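Local coordinates for cyanuric acid amidohydrolase (Azorhizobium caulinodans, PDB 4NQ3), which catalyses the hydrolytic opening of the s-triazine ring of cyanuric acid, giving carboxybiuret, which then loses carbon dioxide to become biuret, at residues 38-43 and 77-82. Sequence-based numbering, arbitrary orientation.
Sequences FGKTEG and VMSGGT. With BR8 (barbituric acid), chain C.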
ATOM      1  N   PHE A  38      12.635 -16.693 -17.878  1.00 21.91           N
ATOM      2  CA  PHE A  38      12.142 -15.403 -17.387  1.00 22.93           C
ATOM      3  C   PHE A  38      10.840 -15.631 -16.664  1.00 23.80           C
ATOM      4  O   PHE A  38      10.105 -16.554 -16.992  1.00 24.48           O
ATOM      5  CB  PHE A  38      11.887 -14.398 -18.511  1.00 22.66           C
ATOM      6  CG  PHE A  38      13.120 -13.958 -19.259  1.00 28.60           C
ATOM      7  CD1 PHE A  38      14.364 -14.483 -18.972  1.00 32.71           C
ATOM      8  CD2 PHE A  38      13.017 -13.001 -20.262  1.00 29.52           C
ATOM      9  CE1 PHE A  38      15.478 -14.068 -19.680  1.00 31.79           C
ATOM     10  CE2 PHE A  38      14.121 -12.590 -20.961  1.00 29.22           C
ATOM     11  CZ  PHE A  38      15.352 -13.126 -20.670  1.00 32.02           C
ATOM     12  N   GLY A  39      10.508 -14.770 -15.712  1.00 22.62           N
ATOM     13  CA  GLY A  39       9.234 -14.919 -15.048  1.00 19.64           C
ATOM     14  C   GLY A  39       8.662 -13.584 -14.652  1.00 24.36           C
ATOM     15  O   GLY A  39       9.415 -12.666 -14.355  1.00 39.45           O
ATOM     16  N   LYS A  40       7.336 -13.478 -14.653  1.00 29.22           N
ATOM     17  CA  LYS A  40       6.640 -12.402 -13.964  1.00 18.80           C
ATOM     18  C   LYS A  40       5.987 -13.050 -12.763  1.00 23.08           C
ATOM     19  O   LYS A  40       5.200 -13.973 -12.924  1.00 30.15           O
ATOM     20  CB  LYS A  40       5.605 -11.740 -14.861  1.00 20.15           C
ATOM     21  CG  LYS A  40       6.207 -10.938 -15.977  1.00 25.07           C
ATOM     22  CD  LYS A  40       7.163  -9.906 -15.408  1.00 29.04           C
ATOM     23  CE  LYS A  40       6.448  -8.917 -14.473  1.00 29.80           C
ATOM     24  NZ  LYS A  40       7.438  -8.025 -13.798  1.00 21.11           N
ATOM     25  N   THR A  41       6.347 -12.625 -11.556  1.00 25.22           N
ATOM     26  CA  THR A  41       5.761 -13.228 -10.356  1.00 22.24           C
ATOM     27  C   THR A  41       4.915 -12.201  -9.588  1.00 24.17           C
ATOM     28  O   THR A  41       5.149 -11.008  -9.701  1.00 27.78           O
ATOM     29  CB  THR A  41       6.861 -13.836  -9.470  1.00 25.04           C
ATOM     30  OG1 THR A  41       7.771 -12.810  -9.050  1.00 23.51           O
ATOM     31  CG2 THR A  41       7.642 -14.854 -10.269  1.00 16.44           C
ATOM     32  N   GLU A  42       3.955 -12.679  -8.800  1.00 27.22           N
ATOM     33  CA  GLU A  42       2.912 -11.838  -8.174  1.00 27.38           C
ATOM     34  C   GLU A  42       3.346 -10.885  -7.071  1.00 23.54           C
ATOM     35  O   GLU A  42       2.486 -10.259  -6.457  1.00 31.88           O
ATOM     36  CB  GLU A  42       1.826 -12.721  -7.554  1.00 29.79           C
ATOM     37  CG  GLU A  42       0.993 -13.467  -8.538  1.00 40.96           C
ATOM     38  CD  GLU A  42       0.671 -14.880  -8.078  1.00 48.55           C
ATOM     39  OE1 GLU A  42      -0.487 -15.124  -7.605  1.00 41.17           O
ATOM     40  OE2 GLU A  42       1.582 -15.742  -8.220  1.00 55.49           O
ATOM     41  N   GLY A  43       4.647 -10.794  -6.798  1.00 20.77           N
ATOM     42  CA  GLY A  43       5.166  -9.904  -5.764  1.00 26.80           C
ATOM     43  C   GLY A  43       4.950  -8.430  -6.083  1.00 26.75           C
ATOM     44  O   GLY A  43       4.259  -8.098  -7.054  1.00 30.83           O
ATOM     45  N   VAL A  77      15.761 -15.358 -14.340  1.00 15.11           N
ATOM     46  CA  VAL A  77      15.343 -13.968 -14.183  1.00 27.77           C
ATOM     47  C   VAL A  77      13.890 -13.887 -13.723  1.00 21.55           C
ATOM     48  O   VAL A  77      12.969 -14.028 -14.530  1.00 23.47           O
ATOM     49  CB  VAL A  77      15.478 -13.154 -15.498  1.00 26.25           C
ATOM     50  CG1 VAL A  77      15.154 -11.713 -15.244  1.00 16.32           C
ATOM     51  CG2 VAL A  77      16.839 -13.326 -16.113  1.00 15.41           C
HETATM   52  N   MSE A  78      13.670 -13.675 -12.435  1.00 16.28           N
HETATM   53  CA  MSE A  78      12.302 -13.534 -11.962  1.00 16.68           C
HETATM   54  C   MSE A  78      12.015 -12.074 -11.704  1.00 24.20           C
HETATM   55  O   MSE A  78      12.554 -11.488 -10.772  1.00 30.21           O
HETATM   56  CB  MSE A  78      12.060 -14.345 -10.696  1.00 22.09           C
HETATM   57  CG  MSE A  78      12.225 -15.862 -10.872  1.00 27.59           C
HETATM   58 SE   MSE A  78      10.885 -16.645 -12.060  0.65 21.31          SE
HETATM   59  CE  MSE A  78      12.087 -17.128 -13.527  1.00 15.68           C
ATOM     60  N   SER A  79      11.188 -11.476 -12.549  1.00 21.07           N
ATOM     61  CA  SER A  79      10.796 -10.086 -12.373  1.00 24.60           C
ATOM     62  C   SER A  79       9.433 -10.009 -11.741  1.00 29.28           C
ATOM     63  O   SER A  79       8.462 -10.504 -12.318  1.00 33.94           O
ATOM     64  CB  SER A  79      10.776  -9.343 -13.695  1.00 29.48           C
ATOM     65  OG  SER A  79      10.506  -7.980 -13.458  1.00 38.16           O
ATOM     66  N   GLY A  80       9.377  -9.436 -10.538  1.00 26.20           N
ATOM     67  CA  GLY A  80       8.142  -9.314  -9.783  1.00 22.72           C
ATOM     68  C   GLY A  80       7.310  -8.145 -10.262  1.00 25.21           C
ATOM     69  O   GLY A  80       7.767  -7.308 -11.052  1.00 24.14           O
ATOM     70  N   GLY A  81       6.075  -8.084  -9.788  1.00 24.81           N
ATOM     71  CA  GLY A  81       5.203  -6.965 -10.106  1.00 26.25           C
ATOM     72  C   GLY A  81       4.293  -7.259 -11.285  1.00 30.08           C
ATOM     73  O   GLY A  81       4.702  -7.084 -12.439  1.00 32.05           O
ATOM     74  N   THR A  82       3.067  -7.712 -11.006  1.00 20.88           N
ATOM     75  CA  THR A  82       2.109  -7.974 -12.069  1.00 25.88           C
ATOM     76  C   THR A  82       0.833  -7.173 -11.802  1.00 30.16           C
ATOM     77  O   THR A  82      -0.226  -7.733 -11.518  1.00 31.80           O
ATOM     78  CB  THR A  82       1.783  -9.478 -12.189  1.00 25.39           C
ATOM     79  OG1 THR A  82       1.037  -9.907 -11.046  1.00 28.03           O
ATOM     80  CG2 THR A  82       3.059 -10.306 -12.279  1.00 23.17           C
TER
HETATM   81  N1  BR8 C 401      12.521  -5.890 -10.106  1.00 21.67           N
HETATM   82  C2  BR8 C 401      11.368  -6.591 -10.194  1.00 23.39           C
HETATM   83  O2  BR8 C 401      11.209  -7.530  -9.439  1.00 22.38           O
HETATM   84  N3  BR8 C 401      10.411  -6.239 -11.103  1.00 31.64           N
HETATM   85  C4  BR8 C 401      10.580  -5.136 -11.978  1.00 29.46           C
HETATM   86  O4  BR8 C 401       9.694  -4.846 -12.776  1.00 35.02           O
HETATM   87  C5  BR8 C 401      11.854  -4.289 -12.008  1.00 22.87           C
HETATM   88  C6  BR8 C 401      12.800  -4.807 -10.934  1.00 18.61           C
HETATM   89  O8  BR8 C 401      13.863  -4.252 -10.769  1.00 24.37           O
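Two successive bends in K40 (chi2 -56°, chi3 -61°) curl its chain over the neighbouring strand, while S79 sets OG anti to its backbone N (chi1 -175°), so that ammonium and hydroxyl meet on the same face of the sheet. The strands, 34-41 and 75-80, are the parallel pair of a beta-alpha-beta unit connected through helix 51-67. Their ladder runs from V77 O, which accepts G39 N nearly along its C=O axis, through G39 O to S79 N, and from S79 O to T41 N at 3.1 Å. On the other face M78, a selenomethionine, folds back over G39 with SE 3.8 Å from G39 CA; with M78 placed as here, a CB on G39 would clash with its SE, so the bare CA of glycine fits. Beyond the strands, G81 has a positive phi that would press a CB against the preceding carbonyl, and its N-H makes a weak bond to T41 O.

Lysine suits position 40 because its long, flexible arm carries three N-H groups, here shared among five oxygens. NZ binds G80 O at 2.9 Å, from well above the carbonyl plane, and S79 OG at 3.1 Å, adds weak bonds to S79 O and G81 O, and also reaches V332 O of strand 331-334. An alanine here would remove the ammonium and would probably loosen the strand end at G80 and G81 and leave the S79 hydroxyl less well positioned. The K40-S79 pairing is consistent with one of the three potential Ser-Lys dyads, and the ammonium may lower the hydroxyl's pKa; S79 OG also bonds weakly to OG of S226, the assigned nucleophile. G80 presents both backbone polar groups to barbituric acid: its N donates to ligand O2, and its O, already holding K40 NZ, accepts ligand N3 at 2.9 Å.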